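Local coordinates for DNA alpha-glucosyltransferase (Enterobacteria phage T4, PDB 1XV5), which is a glycosyltransferase of the GT-B fold, built from two Rossmann-like domains, with uridine-5'-diphosphate bound in the model, at residues P250-G255 / N267-I272. Numbering follows the deposited sequence.
Sequences PYEYYG and NQPAQI
The carbonyl oxygen of I272 takes the backbone N-H of Y254, Y254 N to I272 O 2.7 Å. The CA-H of Y253 makes a weak CA-H...O contact with the same oxygen, and CD1 of the Y254 ring merely lies close to it, in the ring plane, at 3.3 Å. One step back, I272 N gives a nearly straight hydrogen bond (168°) to E252 O, 2.7 Å away, and E252 N in turn reaches A270 O. That ladder is the parallel pattern, E252 reaching both A270 and I272. Before it, where P250 and A270 have drawn apart, a water fills the rung, donating to P250 O and accepting from A270 N.

On one face I272 carries the apolar contact: its CG2 branch, anti to the backbone N, lies 3.6 Å from CD1 of the Y253 ring, while CG1 turns back toward CB of Y251. The other face is more polar. E252 stretches out beyond CG and lays its carboxylate carbon against the P269 ring, E252 CD to P269 CG 3.7 Å. Next to it Q271 folds at chi2 (-63°) and brings its amide group alongside both the E252 carboxylate and the Y254 hydroxyl, its plane almost perpendicular to that of the carboxylate.

Strand 251-254 is the outermost strand of the parallel sheet in the second Rossmann-like domain of this GT-B fold, and its inner neighbour 270-273 bonds on through Q271 to strand 229-233. Helix 239-246 packs over the face of Y251 and Y253: F241 meets the Y251 ring edge-to-face, and the Y253 hydroxyl bonds to L235 O in the loop between strand 229-233 and that helix.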
loop_
_atom_site.group_PDB
_atom_site.type_symbol
_atom_site.label_atom_id
_atom_site.label_comp_id
_atom_site.label_asym_id
_atom_site.label_seq_id
_atom_site.Cartn_x
_atom_site.Cartn_y
_atom_site.Cartn_z
ATOM N N PRO A 250 17.853 -20.187 4.402
ATOM C CA PRO A 250 17.196 -21.216 3.589
ATOM C C PRO A 250 15.805 -20.803 3.114
ATOM O O PRO A 250 15.081 -20.087 3.809
ATOM C CB PRO A 250 17.151 -22.414 4.530
ATOM C CG PRO A 250 16.949 -21.765 5.861
ATOM C CD PRO A 250 17.924 -20.603 5.814
ATOM N N TYR A 251 15.446 -21.250 1.917
ATOM C CA TYR A 251 14.136 -20.957 1.351
ATOM C C TYR A 251 13.964 -21.698 0.035
ATOM O O TYR A 251 14.933 -22.160 -0.567
ATOM C CB TYR A 251 13.971 -19.448 1.109
ATOM C CG TYR A 251 14.878 -18.887 0.031
ATOM C CD1 TYR A 251 14.567 -19.031 -1.322
ATOM C CD2 TYR A 251 16.066 -18.239 0.367
ATOM C CE1 TYR A 251 15.422 -18.544 -2.315
ATOM C CE2 TYR A 251 16.925 -17.752 -0.610
ATOM C CZ TYR A 251 16.601 -17.908 -1.948
ATOM O OH TYR A 251 17.461 -17.436 -2.914
ATOM N N GLU A 252 12.716 -21.818 -0.394
ATOM C CA GLU A 252 12.392 -22.454 -1.660
ATOM C C GLU A 252 11.529 -21.417 -2.366
ATOM O O GLU A 252 10.552 -20.916 -1.809
ATOM C CB GLU A 252 11.689 -23.792 -1.416
ATOM C CG GLU A 252 12.719 -24.884 -1.095
ATOM C CD GLU A 252 12.138 -26.166 -0.525
ATOM O OE1 GLU A 252 12.918 -27.126 -0.351
ATOM O OE2 GLU A 252 10.924 -26.223 -0.244
ATOM N N TYR A 253 11.937 -21.074 -3.582
ATOM C CA TYR A 253 11.295 -20.032 -4.376
ATOM C C TYR A 253 10.433 -20.573 -5.505
ATOM O O TYR A 253 10.844 -21.486 -6.221
ATOM C CB TYR A 253 12.397 -19.144 -4.951
ATOM C CG TYR A 253 11.963 -17.789 -5.439
ATOM C CD1 TYR A 253 11.755 -16.738 -4.545
ATOM C CD2 TYR A 253 11.822 -17.534 -6.802
ATOM C CE1 TYR A 253 11.430 -15.469 -4.997
ATOM C CE2 TYR A 253 11.495 -16.269 -7.263
ATOM C CZ TYR A 253 11.305 -15.240 -6.356
ATOM O OH TYR A 253 11.004 -13.981 -6.813
ATOM N N TYR A 254 9.248 -19.991 -5.679
ATOM C CA TYR A 254 8.331 -20.438 -6.723
ATOM C C TYR A 254 7.617 -19.308 -7.441
ATOM O O TYR A 254 7.426 -18.223 -6.891
ATOM C CB TYR A 254 7.234 -21.336 -6.147
ATOM C CG TYR A 254 7.701 -22.428 -5.228
ATOM C CD1 TYR A 254 8.047 -22.151 -3.904
ATOM C CD2 TYR A 254 7.792 -23.745 -5.676
ATOM C CE1 TYR A 254 8.471 -23.161 -3.050
ATOM C CE2 TYR A 254 8.217 -24.763 -4.827
ATOM C CZ TYR A 254 8.553 -24.463 -3.517
ATOM O OH TYR A 254 8.965 -25.467 -2.669
ATOM N N GLY A 255 7.213 -19.592 -8.676
ATOM C CA GLY A 255 6.443 -18.650 -9.464
ATOM C C GLY A 255 5.034 -19.221 -9.387
ATOM O O GLY A 255 4.853 -20.321 -8.864
ATOM N N ASN A 267 8.563 -28.925 8.974
ATOM C CA ASN A 267 10.007 -29.020 8.782
ATOM C C ASN A 267 10.532 -28.623 7.413
ATOM O O ASN A 267 11.453 -29.243 6.887
ATOM C CB ASN A 267 10.477 -30.436 9.118
ATOM C CG ASN A 267 10.196 -30.804 10.554
ATOM O OD1 ASN A 267 10.581 -30.082 11.475
ATOM N ND2 ASN A 267 9.521 -31.927 10.758
ATOM N N GLN A 268 9.958 -27.576 6.840
ATOM C CA GLN A 268 10.402 -27.101 5.538
ATOM C C GLN A 268 10.871 -25.666 5.680
ATOM O O GLN A 268 10.484 -24.972 6.617
ATOM C CB GLN A 268 9.254 -27.154 4.531
ATOM C CG GLN A 268 8.629 -28.525 4.409
ATOM C CD GLN A 268 9.621 -29.564 3.939
ATOM O OE1 GLN A 268 9.534 -30.733 4.310
ATOM N NE2 GLN A 268 10.564 -29.144 3.107
ATOM N N PRO A 269 11.738 -25.209 4.768
ATOM C CA PRO A 269 12.192 -23.824 4.877
ATOM C C PRO A 269 11.023 -22.950 4.443
ATOM O O PRO A 269 9.995 -23.465 4.007
ATOM C CB PRO A 269 13.357 -23.763 3.895
ATOM C CG PRO A 269 12.958 -24.751 2.843
ATOM C CD PRO A 269 12.415 -25.907 3.659
ATOM N N ALA A 270 11.166 -21.638 4.568
ATOM C CA ALA A 270 10.091 -20.747 4.149
ATOM C C ALA A 270 9.821 -20.970 2.659
ATOM O O ALA A 270 10.754 -21.112 1.866
ATOM C CB ALA A 270 10.486 -19.298 4.403
ATOM N N GLN A 271 8.547 -21.014 2.285
ATOM C CA GLN A 271 8.160 -21.204 0.888
ATOM C C GLN A 271 7.838 -19.817 0.347
ATOM O O GLN A 271 6.982 -19.126 0.888
ATOM C CB GLN A 271 6.931 -22.109 0.796
ATOM C CG GLN A 271 7.114 -23.483 1.430
ATOM C CD GLN A 271 8.194 -24.306 0.752
ATOM O OE1 GLN A 271 9.283 -24.509 1.298
ATOM N NE2 GLN A 271 7.898 -24.783 -0.451
ATOM N N ILE A 272 8.521 -19.420 -0.723
ATOM C CA ILE A 272 8.353 -18.089 -1.296
ATOM C C ILE A 272 7.693 -18.038 -2.669
ATOM O O ILE A 272 8.030 -18.821 -3.553
ATOM C CB ILE A 272 9.727 -17.385 -1.437
ATOM C CG1 ILE A 272 10.525 -17.522 -0.134
ATOM C CG2 ILE A 272 9.535 -15.926 -1.831
ATOM C CD1 ILE A 272 9.775 -17.090 1.095
HETATM O O HOH W 1 13.441 -20.658 5.966
#